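Local atomic coordinates of MgGH51 (Meripilus giganteus, PDB entry 6ZPY), a protein that probably cleaves terminal alpha-L-arabinofuranosyl residues from arabinose-bearing plant polysaccharides, as a family GH51 alpha-L-arabinofuranosidase. Residues 18-23 with 220-225; 351-356 with 382-387; 424-429 with 474-479. All coordinates share one frame; numbering follows the deposited sequence. Where two conformers were deposited one is given.

Contact 1. Residues 18-23 with 220-225. With AHR (alpha-L-arabinofuranose), chain F.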
loop_
_atom_site.group_PDB
_atom_site.type_symbol
_atom_site.label_atom_id
_atom_site.label_comp_id
_atom_site.label_asym_id
_atom_site.label_seq_id
_atom_site.Cartn_x
_atom_site.Cartn_y
_atom_site.Cartn_z
ATOM N N TYR A 18 -4.548 10.656 10.620
ATOM C CA TYR A 18 -5.052 9.931 9.434
ATOM C C TYR A 18 -3.879 9.542 8.546
ATOM O O TYR A 18 -3.009 10.342 8.218
ATOM C CB TYR A 18 -6.002 10.800 8.626
ATOM C CG TYR A 18 -7.168 11.294 9.419
ATOM C CD1 TYR A 18 -8.170 10.439 9.796
ATOM C CD2 TYR A 18 -7.237 12.613 9.819
ATOM C CE1 TYR A 18 -9.238 10.849 10.564
ATOM C CE2 TYR A 18 -8.334 13.055 10.538
ATOM C CZ TYR A 18 -9.341 12.193 10.912
ATOM O OH TYR A 18 -10.418 12.596 11.656
ATOM N N GLY A 19 -3.869 8.259 8.169
ATOM C CA GLY A 19 -2.801 7.736 7.304
ATOM C C GLY A 19 -3.186 6.443 6.647
ATOM O O GLY A 19 -4.385 6.140 6.572
ATOM N N LEU A 20 -2.153 5.773 6.141
ATOM C CA LEU A 20 -2.371 4.611 5.258
ATOM C C LEU A 20 -1.840 3.338 5.851
ATOM O O LEU A 20 -0.817 3.372 6.584
ATOM C CB LEU A 20 -1.694 4.844 3.910
ATOM C CG LEU A 20 -1.978 6.167 3.236
ATOM C CD1 LEU A 20 -1.236 6.266 1.924
ATOM C CD2 LEU A 20 -3.439 6.339 3.014
ATOM N N MET A 21 -2.511 2.245 5.516
ATOM C CA MET A 21 -2.036 0.895 5.865
ATOM C C MET A 21 -1.671 0.133 4.610
ATOM O O MET A 21 -2.538 -0.043 3.747
ATOM C CB MET A 21 -3.127 0.149 6.638
ATOM C CG MET A 21 -2.693 -1.229 7.092
ATOM S SD MET A 21 -2.895 -2.487 5.905
ATOM C CE MET A 21 -2.262 -3.929 6.731
ATOM N N PHE A 22 -0.440 -0.306 4.532
ATOM C CA PHE A 22 0.077 -1.004 3.355
ATOM C C PHE A 22 0.638 -2.362 3.722
ATOM O O PHE A 22 1.470 -2.520 4.608
ATOM C CB PHE A 22 1.149 -0.189 2.655
ATOM C CG PHE A 22 1.512 -0.796 1.343
ATOM C CD1 PHE A 22 2.534 -1.703 1.251
ATOM C CD2 PHE A 22 0.762 -0.517 0.214
ATOM C CE1 PHE A 22 2.877 -2.297 0.048
ATOM C CE2 PHE A 22 1.103 -1.122 -0.989
ATOM C CZ PHE A 22 2.148 -1.996 -1.078
ATOM N N GLU A 23 0.274 -3.323 2.900
ATOM C CA GLU A 23 1.006 -4.575 2.716
ATOM C C GLU A 23 0.812 -4.922 1.244
ATOM O O GLU A 23 -0.143 -4.414 0.635
ATOM C CB GLU A 23 0.497 -5.707 3.584
ATOM C CG GLU A 23 -0.845 -6.211 3.177
ATOM C CD GLU A 23 -1.461 -7.236 4.106
ATOM O OE1 GLU A 23 -0.845 -8.279 4.315
ATOM O OE2 GLU A 23 -2.522 -6.984 4.596
ATOM N N MET A 220 -4.697 12.003 -0.774
ATOM C CA MET A 220 -5.503 11.767 0.437
ATOM C C MET A 220 -4.890 12.493 1.644
ATOM O O MET A 220 -5.499 12.426 2.694
ATOM C CB MET A 220 -5.575 10.269 0.704
ATOM C CG MET A 220 -6.827 9.810 1.409
ATOM S SD MET A 220 -6.745 8.014 1.526
ATOM C CE MET A 220 -5.400 7.691 0.356
ATOM N N GLY A 221 -3.742 13.143 1.502
ATOM C CA GLY A 221 -3.089 13.896 2.572
ATOM C C GLY A 221 -2.740 13.013 3.758
ATOM O O GLY A 221 -2.829 13.469 4.899
ATOM N N PRO A 222 -2.234 11.786 3.557
ATOM C CA PRO A 222 -1.911 10.940 4.698
ATOM C C PRO A 222 -0.686 11.475 5.438
ATOM O O PRO A 222 0.195 12.050 4.869
ATOM C CB PRO A 222 -1.554 9.594 4.087
ATOM C CG PRO A 222 -1.030 9.979 2.701
ATOM C CD PRO A 222 -1.870 11.169 2.291
ATOM N N SER A 223 -0.648 11.146 6.719
ATOM C CA SER A 223 0.438 11.594 7.620
ATOM C C SER A 223 1.364 10.459 7.994
ATOM O O SER A 223 2.476 10.721 8.454
ATOM C CB SER A 223 -0.120 12.210 8.856
ATOM O OG SER A 223 -0.807 11.234 9.647
ATOM N N PHE A 224 0.950 9.217 7.762
ATOM C CA PHE A 224 1.780 8.047 8.060
ATOM C C PHE A 224 1.452 6.938 7.094
ATOM O O PHE A 224 0.392 6.937 6.452
ATOM C CB PHE A 224 1.587 7.573 9.515
ATOM C CG PHE A 224 0.245 6.950 9.760
ATOM C CD1 PHE A 224 -0.004 5.635 9.384
ATOM C CD2 PHE A 224 -0.773 7.684 10.344
ATOM C CE1 PHE A 224 -1.248 5.084 9.573
ATOM C CE2 PHE A 224 -2.014 7.125 10.498
ATOM C CZ PHE A 224 -2.261 5.834 10.124
ATOM N N PHE A 225 2.365 5.982 7.106
ATOM C CA PHE A 225 2.270 4.788 6.281
ATOM C C PHE A 225 2.707 3.614 7.157
ATOM O O PHE A 225 3.905 3.533 7.524
ATOM C CB PHE A 225 3.186 5.014 5.090
ATOM C CG PHE A 225 3.056 4.040 3.965
ATOM C CD1 PHE A 225 3.750 2.846 3.967
ATOM C CD2 PHE A 225 2.257 4.372 2.879
ATOM C CE1 PHE A 225 3.717 2.024 2.847
ATOM C CE2 PHE A 225 2.210 3.531 1.782
ATOM C CZ PHE A 225 2.927 2.352 1.774
HETATM O O5 AHR F . -6.214 -6.021 5.588
HETATM C C5 AHR F . -6.190 -7.480 5.386
HETATM C C4 AHR F . -5.771 -8.362 6.587
HETATM O O4 AHR F . -6.618 -8.106 7.746
HETATM C C3 AHR F . -4.420 -8.022 7.147
HETATM O O3 AHR F . -3.286 -8.532 6.481
HETATM C C2 AHR F . -4.502 -8.551 8.631
HETATM O O2 AHR F . -3.492 -7.889 9.412
HETATM C C1 AHR F . -5.987 -8.407 9.017
HETATM O O1 AHR F . -6.339 -9.788 9.322
HETATM O O HOH W 1 -3.344 13.368 10.131
HETATM O O HOH W 2 -3.290 13.617 7.445
#
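Tyr-18 O is gripped twice by one residue. Ser-223 N donates to Tyr-18 O in the carbonyl plane at 2.9 Å, while Ser-223 OG reaches the same Tyr-18 O at 2.8 Å from above that plane. A chi1 of 66°, with OG held between the backbone N and the carbonyl carbon, turns the hydroxyl to the side on which its own N-H already points. Further along, Leu-20 N donates to Phe-224 O at 2.8 Å in a nearly straight bond (165°), and Leu-20 pairs with Phe-225 in a parallel bridge. The Phe-224 ring lies flat over Gly-19, whose CA is 3.5 Å from the ring centroid and 17° off its normal, a CH-pi contact that a side chain on Gly-19 would obstruct. A serine in place of Phe-224 would probably uncover Gly-19 and open a gap beside Phe-426 and Ala-476. Leu-20, with Phe-225, is on the other face, where Leu-20 CG meets Pro-222 CB at 3.6 Å. Phe-22 CB presses on Phe-225 CZ at 3.2 Å, a tight fit. Glu-23 OE2 accepts from arabinose O3 at 2.6 Å. The pairing is that of the first two parallel strands of a (beta/alpha)8 barrel, the first leading into the sugar-binding site.

Contact 2. Residues 351-356 with 382-387. With NAG (2-acetamido-2-deoxy-beta-D-glucopyranose), chain B; AHR (alpha-L-arabinofuranose), chain F; NAG (2-acetamido-2-deoxy-beta-D-glucopyranose), chain C.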
loop_
_atom_site.group_PDB
_atom_site.type_symbol
_atom_site.label_atom_id
_atom_site.label_comp_id
_atom_site.label_asym_id
_atom_site.label_seq_id
_atom_site.Cartn_x
_atom_site.Cartn_y
_atom_site.Cartn_z
ATOM N N GLU A 351 -1.230 -8.548 14.522
ATOM C CA GLU A 351 -2.386 -9.357 14.977
ATOM C C GLU A 351 -1.871 -10.499 15.841
ATOM O O GLU A 351 -2.278 -11.625 15.667
ATOM C CB GLU A 351 -3.222 -9.821 13.786
ATOM C CG GLU A 351 -3.882 -8.636 13.098
ATOM C CD GLU A 351 -5.054 -9.013 12.228
ATOM O OE1 GLU A 351 -5.101 -10.195 11.838
ATOM O OE2 GLU A 351 -5.908 -8.140 12.030
ATOM N N ASP A 352 -1.137 -10.156 16.894
ATOM C CA ASP A 352 -0.632 -11.188 17.814
ATOM C C ASP A 352 -1.723 -11.626 18.779
ATOM O O ASP A 352 -1.459 -12.569 19.541
ATOM C CB ASP A 352 0.656 -10.745 18.478
ATOM C CG ASP A 352 1.787 -10.745 17.481
ATOM O OD1 ASP A 352 2.386 -11.829 17.271
ATOM O OD2 ASP A 352 2.030 -9.666 16.929
ATOM N N PHE A 353 -2.939 -11.093 18.705
ATOM C CA PHE A 353 -4.059 -11.720 19.432
ATOM C C PHE A 353 -4.193 -13.184 19.001
ATOM O O PHE A 353 -4.631 -14.024 19.789
ATOM C CB PHE A 353 -5.329 -10.897 19.306
ATOM C CG PHE A 353 -5.711 -10.479 17.899
ATOM C CD1 PHE A 353 -6.367 -11.350 17.042
ATOM C CD2 PHE A 353 -5.423 -9.210 17.464
ATOM C CE1 PHE A 353 -6.785 -10.926 15.802
ATOM C CE2 PHE A 353 -5.778 -8.817 16.189
ATOM C CZ PHE A 353 -6.485 -9.660 15.383
ATOM N N PHE A 354 -3.845 -13.522 17.751
ATOM C CA PHE A 354 -3.926 -14.920 17.287
ATOM C C PHE A 354 -2.859 -15.798 17.934
ATOM O O PHE A 354 -2.960 -17.010 17.858
ATOM C CB PHE A 354 -3.777 -14.964 15.777
ATOM C CG PHE A 354 -5.023 -14.592 14.999
ATOM C CD1 PHE A 354 -6.233 -15.214 15.223
ATOM C CD2 PHE A 354 -4.985 -13.541 14.102
ATOM C CE1 PHE A 354 -7.362 -14.876 14.494
ATOM C CE2 PHE A 354 -6.100 -13.222 13.347
ATOM C CZ PHE A 354 -7.287 -13.904 13.531
ATOM N N ALA A 355 -1.883 -15.175 18.600
ATOM C CA ALA A 355 -0.749 -15.851 19.245
ATOM C C ALA A 355 -0.537 -15.231 20.628
ATOM O O ALA A 355 0.580 -14.973 20.992
ATOM C CB ALA A 355 0.462 -15.839 18.369
ATOM N N ALA A 356 -1.640 -15.023 21.324
ATOM C CA ALA A 356 -1.609 -14.255 22.575
ATOM C C ALA A 356 -0.981 -15.083 23.700
ATOM O O ALA A 356 -0.622 -14.484 24.717
ATOM C CB ALA A 356 -2.986 -13.802 22.921
ATOM N N THR A 382 0.195 -5.498 19.555
ATOM C CA THR A 382 -0.812 -5.965 18.607
ATOM C C THR A 382 -1.832 -6.941 19.132
ATOM O O THR A 382 -2.747 -7.328 18.395
ATOM C CB THR A 382 -0.126 -6.597 17.396
ATOM O OG1 THR A 382 0.442 -7.813 17.848
ATOM C CG2 THR A 382 0.918 -5.679 16.809
ATOM N N THR A 383 -1.705 -7.375 20.371
ATOM C CA THR A 383 -2.743 -8.163 21.072
ATOM C C THR A 383 -3.949 -7.265 21.323
ATOM O O THR A 383 -3.857 -6.029 21.200
ATOM C CB THR A 383 -2.159 -8.797 22.327
ATOM O OG1 THR A 383 -1.280 -7.865 22.932
ATOM C CG2 THR A 383 -1.425 -10.069 22.042
ATOM N N ASN A 384 -5.052 -7.866 21.726
ATOM C CA ASN A 384 -6.214 -7.096 22.216
ATOM C C ASN A 384 -5.778 -6.257 23.414
ATOM O O ASN A 384 -4.955 -6.745 24.231
ATOM C CB ASN A 384 -7.354 -8.017 22.578
ATOM C CG ASN A 384 -7.846 -8.809 21.403
ATOM O OD1 ASN A 384 -7.908 -8.275 20.272
ATOM N ND2 ASN A 384 -8.182 -10.051 21.682
ATOM N N ALA A 385 -6.263 -5.032 23.487
ATOM C CA ALA A 385 -5.797 -4.094 24.514
ATOM C C ALA A 385 -6.000 -4.743 25.894
ATOM O O ALA A 385 -7.098 -5.134 26.192
ATOM C CB ALA A 385 -6.539 -2.813 24.361
ATOM N N TRP A 386 -4.926 -4.859 26.657
ATOM C CA TRP A 386 -4.914 -5.209 28.108
ATOM C C TRP A 386 -5.228 -6.679 28.377
ATOM O O TRP A 386 -5.333 -7.020 29.552
ATOM C CB TRP A 386 -5.848 -4.275 28.910
ATOM C CG TRP A 386 -5.620 -2.846 28.559
ATOM C CD1 TRP A 386 -6.476 -2.011 27.898
ATOM C CD2 TRP A 386 -4.378 -2.129 28.703
ATOM N NE1 TRP A 386 -5.851 -0.820 27.668
ATOM C CE2 TRP A 386 -4.575 -0.855 28.152
ATOM C CE3 TRP A 386 -3.141 -2.412 29.295
ATOM C CZ2 TRP A 386 -3.572 0.115 28.135
ATOM C CZ3 TRP A 386 -2.142 -1.464 29.273
ATOM C CH2 TRP A 386 -2.346 -0.217 28.686
ATOM N N ASN A 387 -5.405 -7.495 27.343
ATOM C CA ASN A 387 -5.665 -8.938 27.539
ATOM C C ASN A 387 -4.991 -9.694 26.406
ATOM O O ASN A 387 -5.519 -9.697 25.269
ATOM C CB ASN A 387 -7.163 -9.208 27.625
ATOM C CG ASN A 387 -7.420 -10.636 28.027
ATOM O OD1 ASN A 387 -6.454 -11.392 28.191
ATOM N ND2 ASN A 387 -8.693 -10.984 28.140
HETATM C C1 NAG B . -5.499 2.220 31.142
HETATM C C2 NAG B . -4.638 1.209 31.934
HETATM C C3 NAG B . -5.030 -0.183 31.653
HETATM C C4 NAG B . -6.483 -0.364 31.868
HETATM C C5 NAG B . -7.282 0.659 31.059
HETATM C C6 NAG B . -8.763 0.526 31.419
HETATM C C7 NAG B . -2.315 2.034 32.354
HETATM C C8 NAG B . -1.012 2.230 31.698
HETATM N N2 NAG B . -3.209 1.327 31.653
HETATM O O3 NAG B . -4.280 -0.981 32.563
HETATM O O4 NAG B . -7.009 -1.601 31.382
HETATM O O5 NAG B . -6.861 1.994 31.408
HETATM O O6 NAG B . -8.952 0.454 32.866
HETATM O O7 NAG B . -2.560 2.594 33.380
HETATM O O5 AHR F . -6.214 -6.021 5.588
HETATM C C5 AHR F . -6.190 -7.480 5.386
HETATM C C4 AHR F . -5.771 -8.362 6.587
HETATM O O4 AHR F . -6.618 -8.106 7.746
HETATM C C3 AHR F . -4.420 -8.022 7.147
HETATM O O3 AHR F . -3.286 -8.532 6.481
HETATM C C2 AHR F . -4.502 -8.551 8.631
HETATM O O2 AHR F . -3.492 -7.889 9.412
HETATM C C1 AHR F . -5.987 -8.407 9.017
HETATM O O1 AHR F . -6.339 -9.788 9.322
HETATM C C1 NAG C . -7.066 -2.642 32.355
HETATM C C2 NAG C . -8.105 -3.599 31.825
HETATM C C3 NAG C . -8.280 -4.813 32.746
HETATM C C4 NAG C . -6.897 -5.440 32.975
HETATM C C5 NAG C . -5.825 -4.394 33.395
HETATM C C6 NAG C . -4.386 -4.981 33.407
HETATM C C7 NAG C . -10.057 -2.807 30.571
HETATM C C8 NAG C . -11.390 -2.133 30.688
HETATM N N2 NAG C . -9.380 -2.948 31.736
HETATM O O3 NAG C . -9.282 -5.647 32.068
HETATM O O4 NAG C . -6.883 -6.558 33.918
HETATM O O5 NAG C . -5.779 -3.310 32.477
HETATM O O6 NAG C . -3.389 -3.955 33.496
HETATM O O7 NAG C . -9.656 -3.116 29.490
#
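Thr-382, Phe-353 and Thr-383 bury the most surface here, and each uses a different group. Thr-382 offers its hydroxyl: OG1, held between its backbone N and carbonyl carbon (chi1 70°), donates to Asp-352 OD2 at 2.6 Å. That oxygen accepts through its anti lone pair, and OD1 is itself salt-bridged to Arg-362, so both ends of the carboxylate are engaged, which should restrict its rotation. Phe-353 brings its ring edge to the backbone: Thr-382 O lies 3.4 Å from Phe-353 CD2, near the plane of the ring. Phe-353 CB meets Asn-384 OD1 at 3.8 Å; the two side chains cross at about a right angle, although ring and amide planes are only 11° apart. Thr-383 supplies a methyl group, CG2, which rests 3.5 Å from Asp-352 O and touches Ala-356 CB. Farther along, Trp-386 lays its ring under a glycan, with C3 of the chain B N-acetylglucosamine 3.5 Å above its plane. At the opposite end, Glu-351 OE1 accepts from arabinose O1 at 2.8 Å, while OE2 is hydrogen-bonded to His-400 ND1. These loops follow the fourth and fifth strands of a (beta/alpha)8 barrel, and Glu-351 occupies a position consistent with the acid/base of clan GH-A glycosidases.

Contact 3. Residues 424-429 with 474-479. With AHR (alpha-L-arabinofuranose), chain F.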
loop_
_atom_site.group_PDB
_atom_site.type_symbol
_atom_site.label_atom_id
_atom_site.label_comp_id
_atom_site.label_asym_id
_atom_site.label_seq_id
_atom_site.Cartn_x
_atom_site.Cartn_y
_atom_site.Cartn_z
ATOM N N THR A 424 -1.812 5.314 24.023
ATOM C CA THR A 424 -2.471 5.784 22.798
ATOM C C THR A 424 -2.842 4.589 21.924
ATOM O O THR A 424 -2.302 3.492 22.050
ATOM C CB THR A 424 -1.599 6.799 22.077
ATOM O OG1 THR A 424 -0.361 6.181 21.791
ATOM C CG2 THR A 424 -1.419 8.050 22.918
ATOM N N TYR A 425 -3.797 4.843 21.038
ATOM C CA TYR A 425 -4.420 3.785 20.236
ATOM C C TYR A 425 -4.284 4.150 18.764
ATOM O O TYR A 425 -4.522 5.297 18.352
ATOM C CB TYR A 425 -5.863 3.583 20.657
ATOM C CG TYR A 425 -5.948 3.117 22.081
ATOM C CD1 TYR A 425 -5.818 1.772 22.354
ATOM C CD2 TYR A 425 -5.962 3.998 23.143
ATOM C CE1 TYR A 425 -5.807 1.308 23.656
ATOM C CE2 TYR A 425 -5.956 3.539 24.440
ATOM C CZ TYR A 425 -5.896 2.191 24.704
ATOM O OH TYR A 425 -5.875 1.734 25.983
ATOM N N PHE A 426 -3.921 3.133 18.025
ATOM C CA PHE A 426 -3.748 3.178 16.559
ATOM C C PHE A 426 -4.860 2.310 15.998
ATOM O O PHE A 426 -4.857 1.100 16.282
ATOM C CB PHE A 426 -2.376 2.632 16.234
ATOM C CG PHE A 426 -2.061 2.421 14.765
ATOM C CD1 PHE A 426 -2.630 3.195 13.792
ATOM C CD2 PHE A 426 -1.121 1.488 14.391
ATOM C CE1 PHE A 426 -2.237 3.061 12.455
ATOM C CE2 PHE A 426 -0.732 1.342 13.088
ATOM C CZ PHE A 426 -1.293 2.144 12.120
ATOM N N GLU A 427 -5.785 2.884 15.235
ATOM C CA GLU A 427 -6.798 2.042 14.572
ATOM C C GLU A 427 -6.153 1.627 13.240
ATOM O O GLU A 427 -6.415 2.255 12.209
ATOM C CB GLU A 427 -8.084 2.791 14.370
ATOM C CG GLU A 427 -9.223 1.844 14.092
ATOM C CD GLU A 427 -9.893 1.260 15.314
ATOM O OE1 GLU A 427 -9.589 1.703 16.440
ATOM O OE2 GLU A 427 -10.784 0.391 15.143
ATOM N N GLY A 428 -5.296 0.622 13.270
ATOM C CA GLY A 428 -4.359 0.427 12.167
ATOM C C GLY A 428 -4.988 -0.297 10.995
ATOM O O GLY A 428 -4.374 -0.295 9.916
ATOM N N GLU A 429 -6.122 -0.924 11.212
ATOM C CA GLU A 429 -6.940 -1.502 10.136
ATOM C C GLU A 429 -8.396 -1.362 10.511
ATOM O O GLU A 429 -8.801 -1.825 11.570
ATOM C CB GLU A 429 -6.664 -3.004 9.976
ATOM C CG GLU A 429 -5.254 -3.329 9.585
ATOM C CD GLU A 429 -4.947 -4.807 9.497
ATOM O OE1 GLU A 429 -5.894 -5.601 9.263
ATOM O OE2 GLU A 429 -3.771 -5.141 9.664
ATOM N N VAL A 474 -6.439 8.570 20.628
ATOM C CA VAL A 474 -6.286 7.940 19.299
ATOM C C VAL A 474 -5.247 8.762 18.553
ATOM O O VAL A 474 -5.482 9.943 18.354
ATOM C CB VAL A 474 -7.615 7.848 18.553
ATOM C CG1 VAL A 474 -7.356 7.295 17.167
ATOM C CG2 VAL A 474 -8.625 6.984 19.278
ATOM N N PHE A 475 -4.112 8.191 18.189
ATOM C CA PHE A 475 -3.054 8.976 17.527
ATOM C C PHE A 475 -3.029 8.739 16.017
ATOM O O PHE A 475 -2.318 9.506 15.387
ATOM C CB PHE A 475 -1.700 8.780 18.182
ATOM C CG PHE A 475 -0.994 7.500 17.865
ATOM C CD1 PHE A 475 -1.342 6.318 18.494
ATOM C CD2 PHE A 475 -0.009 7.482 16.895
ATOM C CE1 PHE A 475 -0.660 5.148 18.207
ATOM C CE2 PHE A 475 0.673 6.308 16.622
ATOM C CZ PHE A 475 0.335 5.159 17.281
ATOM N N ALA A 476 -3.650 7.673 15.540
ATOM C CA ALA A 476 -3.441 7.262 14.130
ATOM C C ALA A 476 -4.554 6.321 13.766
ATOM O O ALA A 476 -5.021 5.539 14.609
ATOM C CB ALA A 476 -2.078 6.601 13.984
ATOM N N ALA A 477 -4.940 6.345 12.485
ATOM C CA ALA A 477 -6.057 5.508 12.016
ATOM C C ALA A 477 -5.901 5.327 10.525
ATOM O O ALA A 477 -5.625 6.305 9.836
ATOM C CB ALA A 477 -7.372 6.149 12.305
ATOM N N SER A 478 -6.028 4.089 10.075
ATOM C CA SER A 478 -5.884 3.772 8.640
ATOM C C SER A 478 -6.890 2.705 8.225
ATOM O O SER A 478 -7.009 1.640 8.876
ATOM C CB SER A 478 -4.477 3.357 8.336
ATOM O OG SER A 478 -3.946 2.462 9.292
ATOM N N TYR A 479 -7.575 2.973 7.109
ATOM C CA TYR A 479 -8.445 1.960 6.473
ATOM C C TYR A 479 -7.564 0.815 5.967
ATOM O O TYR A 479 -6.403 1.034 5.585
ATOM C CB TYR A 479 -9.112 2.627 5.281
ATOM C CG TYR A 479 -10.159 1.824 4.554
ATOM C CD1 TYR A 479 -9.811 0.904 3.569
ATOM C CD2 TYR A 479 -11.496 2.042 4.746
ATOM C CE1 TYR A 479 -10.776 0.193 2.889
ATOM C CE2 TYR A 479 -12.473 1.385 4.021
ATOM C CZ TYR A 479 -12.103 0.452 3.072
ATOM O OH TYR A 479 -13.046 -0.259 2.369
HETATM O O5 AHR F . -6.214 -6.021 5.588
HETATM C C5 AHR F . -6.190 -7.480 5.386
HETATM C C4 AHR F . -5.771 -8.362 6.587
HETATM O O4 AHR F . -6.618 -8.106 7.746
HETATM C C3 AHR F . -4.420 -8.022 7.147
HETATM O O3 AHR F . -3.286 -8.532 6.481
HETATM C C2 AHR F . -4.502 -8.551 8.631
HETATM O O2 AHR F . -3.492 -7.889 9.412
HETATM C C1 AHR F . -5.987 -8.407 9.017
HETATM O O1 AHR F . -6.339 -9.788 9.322
#
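Two phenylalanine torsions set this packing. Phe-426 swings CG to the side of its carbonyl carbon, opposite its N (chi1 172°), whereas Phe-475 tucks CG between N and carbonyl carbon (chi1 77°); Phe-475 CE1 thereby meets Phe-426 CB at 3.6 Å, the rings inclined obliquely. The Phe-426 ring turns an edge to Ala-476 O and sets CD1 3.5 Å from Ala-476 CB. Gly-428 CA sits 3.4 Å above one face of the Phe-426 ring, close enough that a CB on the glycine would collide with CE2. The strands run parallel, their axes 10° apart. Three backbone bonds join them: Phe-475 N to Tyr-425 O, Glu-427 N to Ala-476 O at 2.8 Å, and Ser-478 N to Glu-427 O. Ser-478 OG adds a fourth bond, to Gly-428 O at 2.9 Å, approaching from above the carbonyl plane. The buried Glu-427 carboxylate leads away from this pairing, OE1 meeting Tyr-415 OH. At the corner that follows, Glu-429 OE2 accepts from arabinose O2 at 2.8 Å and is salt-bridged to Arg-226, while OE1 is hydrogen-bonded to Tyr-402 OH. The pair forms strands seven and eight of the (beta/alpha)8 barrel, and Glu-429 is probably the counterpart of the clan GH-A nucleophile.

Overall arrangement
From the N terminus, contact 1 closes the longest loop: 196 residues, including two five-stranded antiparallel sheets, lie between its two segments. Contact 2 then closes a short loop around helix 359-373, and contact 3 a longer one containing helix 454-469. The three follow in series, none nesting or crossing. In space, however, the ends meet: Gly-19 N lies 3.1 Å from Ala-477 O, a probable hydrogen bond that brings the eighth strand to the first and shuts the barrel. Contacts 2 and 3 touch through Trp-386 NE1 and Tyr-425 OH. All three converge on one arabinose, which Glu-23, Glu-351 and Glu-429 reach from separate strand ends.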